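Local coordinates for bucandin (PDB 1F94), which is a three-finger krait toxin that may enhance presynaptic acetylcholine release, at residues E2-G7 and T58-T63; F23-L28 and V51-C56. All coordinates share one frame; numbering follows the deposited sequence.

Interaction 1 (E2-G7 and T58-T63)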
loop_
_atom_site.group_PDB
_atom_site.type_symbol
_atom_site.label_atom_id
_atom_site.label_comp_id
_atom_site.label_asym_id
_atom_site.label_seq_id
_atom_site.Cartn_x
_atom_site.Cartn_y
_atom_site.Cartn_z
ATOM N N GLU A 2 6.432 -9.598 -2.142
ATOM C CA GLU A 2 6.854 -8.312 -1.648
ATOM C C GLU A 2 5.852 -7.276 -2.103
ATOM O O GLU A 2 5.155 -7.436 -3.083
ATOM C CB GLU A 2 8.241 -7.914 -2.202
ATOM C CG GLU A 2 9.388 -8.830 -1.728
ATOM C CD GLU A 2 10.721 -8.432 -2.412
ATOM O OE1 GLU A 2 10.714 -7.963 -3.596
ATOM O OE2 GLU A 2 11.767 -8.549 -1.777
ATOM N N CYS A 3 5.821 -6.152 -1.378
ATOM C CA CYS A 3 5.108 -4.974 -1.757
ATOM C C CYS A 3 6.050 -3.773 -1.677
ATOM O O CYS A 3 7.089 -3.829 -1.036
ATOM C CB CYS A 3 3.928 -4.689 -0.785
ATOM S SG CYS A 3 2.709 -6.014 -0.727
ATOM N N TYR A 4 5.657 -2.690 -2.330
ATOM C CA TYR A 4 6.349 -1.415 -2.133
ATOM C C TYR A 4 5.956 -0.804 -0.812
ATOM O O TYR A 4 4.858 -1.017 -0.270
ATOM C CB TYR A 4 6.068 -0.438 -3.289
ATOM C CG TYR A 4 6.677 -0.882 -4.571
ATOM C CD1 TYR A 4 5.920 -1.302 -5.674
ATOM C CD2 TYR A 4 8.083 -0.905 -4.719
ATOM C CE1 TYR A 4 6.541 -1.696 -6.838
ATOM C CE2 TYR A 4 8.711 -1.288 -5.857
ATOM C CZ TYR A 4 7.923 -1.706 -6.945
ATOM O OH TYR A 4 8.514 -2.107 -8.095
ATOM N N ARG A 5 6.873 0.017 -0.282
ATOM C CA ARG A 5 6.644 0.843 0.876
ATOM C C ARG A 5 7.381 2.173 0.661
ATOM O O ARG A 5 8.261 2.280 -0.208
ATOM C CB ARG A 5 6.975 0.199 2.206
ATOM C CG ARG A 5 8.417 0.036 2.485
ATOM C CD ARG A 5 8.753 -0.490 3.873
ATOM N NE ARG A 5 10.181 -0.305 4.126
ATOM C CZ ARG A 5 10.771 0.805 4.603
ATOM N NH1 ARG A 5 10.124 1.909 4.948
ATOM N NH2 ARG A 5 12.084 0.761 4.752
ATOM N N CYS A 6 7.032 3.149 1.477
ATOM C CA CYS A 6 7.577 4.483 1.362
ATOM C C CYS A 6 8.488 4.857 2.538
ATOM O O CYS A 6 8.240 4.563 3.688
ATOM C CB CYS A 6 6.439 5.523 1.272
ATOM S SG CYS A 6 5.245 5.236 -0.046
ATOM N N GLY A 7 9.527 5.594 2.187
ATOM C CA GLY A 7 10.409 6.218 3.160
ATOM C C GLY A 7 10.820 7.583 2.622
ATOM O O GLY A 7 10.328 8.071 1.616
ATOM N N THR A 58 -0.736 -9.313 -5.777
ATOM C CA THR A 58 0.434 -9.888 -6.416
ATOM C C THR A 58 1.673 -9.039 -6.121
ATOM O O THR A 58 1.643 -7.906 -5.757
ATOM C CB THR A 58 0.271 -10.111 -7.917
ATOM O OG1 THR A 58 0.002 -8.821 -8.526
ATOM C CG2 THR A 58 -0.929 -10.954 -8.272
ATOM N N ASN A 59 2.828 -9.708 -6.354
ATOM C CA ASN A 59 4.116 -9.155 -6.036
ATOM C C ASN A 59 4.281 -7.752 -6.638
ATOM O O ASN A 59 4.113 -7.515 -7.811
ATOM C CB ASN A 59 5.180 -10.106 -6.579
ATOM C CG ASN A 59 6.593 -9.705 -6.199
ATOM O OD1 ASN A 59 7.439 -9.338 -7.011
ATOM N ND2 ASN A 59 6.831 -9.806 -4.942
ATOM N N LEU A 60 4.629 -6.795 -5.792
ATOM C CA LEU A 60 4.954 -5.429 -6.151
ATOM C C LEU A 60 3.860 -4.766 -6.978
ATOM O O LEU A 60 4.089 -3.957 -7.871
ATOM C CB LEU A 60 6.323 -5.380 -6.867
ATOM C CG LEU A 60 7.505 -5.835 -6.008
ATOM C CD1 LEU A 60 8.815 -5.791 -6.828
ATOM C CD2 LEU A 60 7.640 -4.980 -4.775
ATOM N N CYS A 61 2.613 -5.073 -6.646
ATOM C CA CYS A 61 1.457 -4.607 -7.406
ATOM C C CYS A 61 1.050 -3.174 -7.069
ATOM O O CYS A 61 0.320 -2.541 -7.824
ATOM C CB CYS A 61 0.269 -5.540 -7.243
ATOM S SG CYS A 61 -0.344 -5.796 -5.557
ATOM N N ASN A 62 1.482 -2.649 -5.908
ATOM C CA ASN A 62 1.074 -1.338 -5.427
ATOM C C ASN A 62 2.017 -0.259 -5.965
ATOM O O ASN A 62 2.757 0.435 -5.240
ATOM C CB ASN A 62 0.973 -1.295 -3.919
ATOM C CG ASN A 62 2.238 -1.675 -3.189
ATOM O OD1 ASN A 62 3.125 -2.355 -3.705
ATOM N ND2 ASN A 62 2.307 -1.251 -1.914
ATOM N N THR A 63 2.078 -0.074 -7.284
ATOM C CA THR A 63 2.851 0.926 -7.994
ATOM C C THR A 63 2.212 2.328 -8.019
ATOM O O THR A 63 2.884 3.326 -8.294
ATOM C CB THR A 63 3.044 0.509 -9.472
ATOM O OG1 THR A 63 1.782 0.142 -10.092
ATOM C CG2 THR A 63 3.918 -0.726 -9.491
ATOM O OXT THR A 63 0.988 2.408 -7.800
#
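N62 grips the backbone of Y4 with both ends of its side-chain amide. Y4 N donates to N62 OD1 at 2.9 Å, in the carbonyl plane and on a lone pair. N62 ND2 donates back to Y4 O at 3.0 Å, with that donor tilted from the plane of the Y4 carbonyl. An asparagine side chain thus does here what a strand neighbour's backbone would do. The tail bends at N62 in an inverse gamma turn, and chi1 of 57° sets CG between the backbone N and the carbonyl carbon. ND2 has a second acceptor in Y25 O, so the buried amide also ties the tail to strand 23-29.

The packed part continues at L60. Its CD2 methyl lies over the centre of one face of the Y4 ring, 3.8 Å from the centroid and only 6° off the ring normal, a CH-pi contact. The same methyl is 3.9 Å from E2 CB. The Y4 and L60 side chains cross at about a right angle. L60 CB meets the ring atom CE1 of Y4 at 3.7 Å. The backbone of L60 is bonded too: L60 N donates to E2 O at 2.8 Å with an N-H...O angle of 167°. L60 lies within a type II beta turn from T58 to C61, which brings this N-H to the strand.

The outer side is looser. At one end, the exposed N59 lies beside E2. At the other, T63 touches Y4 with a single methyl, CG2 to CE1 at 3.9 Å, and its terminal carboxylate turns to K26 in a salt bridge. C3 and C61 carry disulfides to C24 and C56. Joining the N-terminal strand to the C-terminal tail in this way belongs to the disulfide-rich core of the three-finger toxin fold.

Interaction 2 (F23-L28 and V51-C56)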
loop_
_atom_site.group_PDB
_atom_site.type_symbol
_atom_site.label_atom_id
_atom_site.label_comp_id
_atom_site.label_asym_id
_atom_site.label_seq_id
_atom_site.Cartn_x
_atom_site.Cartn_y
_atom_site.Cartn_z
ATOM N N PHE A 23 -2.219 -9.029 0.803
ATOM C CA PHE A 23 -2.443 -7.796 0.093
ATOM C C PHE A 23 -1.242 -6.861 0.137
ATOM O O PHE A 23 -0.527 -6.773 1.128
ATOM C CB PHE A 23 -3.577 -6.990 0.715
ATOM C CG PHE A 23 -4.928 -7.715 0.710
ATOM C CD1 PHE A 23 -5.698 -7.698 -0.432
ATOM C CD2 PHE A 23 -5.361 -8.395 1.823
ATOM C CE1 PHE A 23 -6.879 -8.385 -0.438
ATOM C CE2 PHE A 23 -6.561 -9.046 1.816
ATOM C CZ PHE A 23 -7.328 -9.007 0.676
ATOM N N CYS A 24 -1.083 -6.111 -0.957
ATOM C CA CYS A 24 -0.374 -4.854 -0.939
ATOM C C CYS A 24 -1.442 -3.775 -0.939
ATOM O O CYS A 24 -2.455 -3.853 -1.659
ATOM C CB CYS A 24 0.483 -4.648 -2.165
ATOM S SG CYS A 24 1.763 -5.870 -2.508
ATOM N N TYR A 25 -1.224 -2.729 -0.152
ATOM C CA TYR A 25 -2.110 -1.585 -0.061
ATOM C C TYR A 25 -1.403 -0.364 -0.667
ATOM O O TYR A 25 -0.175 -0.226 -0.627
ATOM C CB TYR A 25 -2.668 -1.293 1.330
ATOM C CG TYR A 25 -1.632 -1.043 2.383
ATOM C CD1 TYR A 25 -1.204 0.262 2.662
ATOM C CD2 TYR A 25 -1.065 -2.063 3.115
ATOM C CE1 TYR A 25 -0.244 0.488 3.648
ATOM C CE2 TYR A 25 -0.142 -1.857 4.081
ATOM C CZ TYR A 25 0.274 -0.550 4.346
ATOM O OH TYR A 25 1.237 -0.329 5.318
ATOM N N LYS A 26 -2.218 0.556 -1.123
ATOM C CA LYS A 26 -1.801 1.884 -1.623
ATOM C C LYS A 26 -2.858 2.847 -1.109
ATOM O O LYS A 26 -3.913 3.029 -1.711
ATOM C CB LYS A 26 -1.789 1.899 -3.141
ATOM C CG LYS A 26 -1.318 3.225 -3.693
ATOM C CD LYS A 26 -1.229 3.329 -5.174
ATOM C CE LYS A 26 -2.473 3.193 -5.992
ATOM N NZ LYS A 26 -2.079 3.337 -7.470
ATOM N N TRP A 27 -2.503 3.490 -0.002
ATOM C CA TRP A 27 -3.365 4.378 0.760
ATOM C C TRP A 27 -2.862 5.800 0.499
ATOM O O TRP A 27 -1.699 6.114 0.781
ATOM C CB TRP A 27 -3.436 4.009 2.214
ATOM C CG TRP A 27 -4.238 4.714 3.239
ATOM C CD1 TRP A 27 -4.206 6.059 3.570
ATOM C CD2 TRP A 27 -5.207 4.126 4.135
ATOM N NE1 TRP A 27 -5.102 6.332 4.602
ATOM C CE2 TRP A 27 -5.731 5.160 4.973
ATOM C CE3 TRP A 27 -5.731 2.880 4.386
ATOM C CZ2 TRP A 27 -6.702 4.934 5.947
ATOM C CZ3 TRP A 27 -6.685 2.669 5.356
ATOM C CH2 TRP A 27 -7.193 3.692 6.193
ATOM N N LEU A 28 -3.700 6.645 0.008
ATOM C CA LEU A 28 -3.364 7.988 -0.372
ATOM C C LEU A 28 -4.234 8.958 0.415
ATOM O O LEU A 28 -5.442 8.822 0.449
ATOM C CB LEU A 28 -3.595 8.221 -1.868
ATOM C CG LEU A 28 -2.908 7.167 -2.748
ATOM C CD1 LEU A 28 -3.308 7.353 -4.228
ATOM C CD2 LEU A 28 -1.415 7.168 -2.610
ATOM N N VAL A 51 -9.449 10.049 1.909
ATOM C CA VAL A 51 -8.686 8.822 1.734
ATOM C C VAL A 51 -9.077 8.089 0.465
ATOM O O VAL A 51 -10.251 7.835 0.182
ATOM C CB VAL A 51 -8.768 7.883 2.941
ATOM C CG1 VAL A 51 -8.093 6.544 2.714
ATOM C CG2 VAL A 51 -8.193 8.591 4.195
ATOM N N TYR A 52 -8.066 7.649 -0.255
ATOM C CA TYR A 52 -8.199 6.647 -1.324
ATOM C C TYR A 52 -7.346 5.456 -0.890
ATOM O O TYR A 52 -6.162 5.630 -0.607
ATOM C CB TYR A 52 -7.678 7.201 -2.636
ATOM C CG TYR A 52 -7.645 6.193 -3.737
ATOM C CD1 TYR A 52 -8.735 6.005 -4.514
ATOM C CD2 TYR A 52 -6.503 5.430 -3.981
ATOM C CE1 TYR A 52 -8.695 5.056 -5.549
ATOM C CE2 TYR A 52 -6.474 4.477 -4.962
ATOM C CZ TYR A 52 -7.593 4.296 -5.735
ATOM O OH TYR A 52 -7.490 3.360 -6.728
ATOM N N ASN A 53 -7.887 4.256 -0.921
ATOM C CA ASN A 53 -7.044 3.092 -0.676
ATOM C C ASN A 53 -7.444 2.024 -1.688
ATOM O O ASN A 53 -8.621 1.689 -1.806
ATOM C CB ASN A 53 -7.203 2.541 0.738
ATOM C CG ASN A 53 -6.259 1.387 1.023
ATOM O OD1 ASN A 53 -5.048 1.506 0.883
ATOM N ND2 ASN A 53 -6.844 0.272 1.398
ATOM N N LYS A 54 -6.426 1.435 -2.279
ATOM C CA LYS A 54 -6.545 0.349 -3.252
ATOM C C LYS A 54 -5.804 -0.857 -2.730
ATOM O O LYS A 54 -4.713 -0.722 -2.146
ATOM C CB LYS A 54 -6.006 0.786 -4.597
ATOM C CG LYS A 54 -6.081 -0.220 -5.691
ATOM C CD LYS A 54 -5.710 0.087 -7.105
ATOM C CE LYS A 54 -5.816 -1.154 -7.959
ATOM N NZ LYS A 54 -7.196 -1.731 -8.109
ATOM N N CYS A 55 -6.354 -2.020 -2.999
ATOM C CA CYS A 55 -5.826 -3.302 -2.579
ATOM C C CYS A 55 -5.474 -4.187 -3.769
ATOM O O CYS A 55 -6.218 -4.223 -4.737
ATOM C CB CYS A 55 -6.925 -4.043 -1.718
ATOM S SG CYS A 55 -7.489 -3.071 -0.311
ATOM N N CYS A 56 -4.376 -4.919 -3.687
ATOM C CA CYS A 56 -4.014 -5.843 -4.775
ATOM C C CYS A 56 -3.281 -6.994 -4.189
ATOM O O CYS A 56 -2.773 -6.927 -3.040
ATOM C CB CYS A 56 -3.252 -5.128 -5.889
ATOM S SG CYS A 56 -1.725 -4.306 -5.387
HETATM O O HOH W 1 -2.569 -1.659 -3.712
#
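F23 to L28 pairs with V51 to C56 as two neighbouring antiparallel strands in the central sheet of the three-finger fold. The strand directions are 171° apart. F23 opens the pairing with its ring atom CD1 at 4.1 Å from C55 CB, and its CA sends a CA-H...O contact to C56 O.

C24 and C56 form the first hydrogen-bonded pair, with N-H...O bonds in both directions. C24 CB also packs on C56 SG at 3.9 Å. A water donates to C24 O and to K54 O, bridging the strands next to this pair.

Y25 faces C55 in a non-hydrogen-bonded pair. Its CG stands between the backbone N and the carbonyl carbon (chi1 59°). The ring stands clear of strand 51-56 and meets W36 edge-to-face. On the other strand, C55 is bonded to C43 through its sulfur, and its backbone N donates to E45 OE2.

K26 and K54 form the next hydrogen-bonded pair, again with bonds in both directions.

W27 lies opposite N53, where the strands come to 4.2 Å between CA atoms. W27 has two conformers, so its ring contacts hold for the one described here. In it, N53 OD1 sits 3.3 Å from W27 CB, and the amide and indole planes are 50° apart. N53 ND2 is held by T44 O. V51 CG1 is over one face of the indole, offset toward the rim, 3.7 Å from the centroid of the five-membered ring.

L28 completes the ladder with Y52, and their side chains lie alongside each other. The bond from L28 N to Y52 O is 2.7 Å long and nearly straight, and L28 CD1 rests 3.7 Å from Y52 CD2.

In the fold
The two contacts meet at the disulfide-rich end of the fold. Interaction 2 lies within the chain loop that interaction 1 closes, and their centres are about 10 Å apart. Two disulfides join them covalently, and N62 packs on C24. Interaction 1 is partly buried and irregular: a strand meets a turn and the chain terminus, through a side-chain amide, one leucine-on-tyrosine contact and a single backbone bond. Interaction 2 is a surface contact between two strands, though C24 and N53 are buried, with regular backbone bonds and side chains on both faces. The K26 salt bridge adds a charged link to the covalent ones.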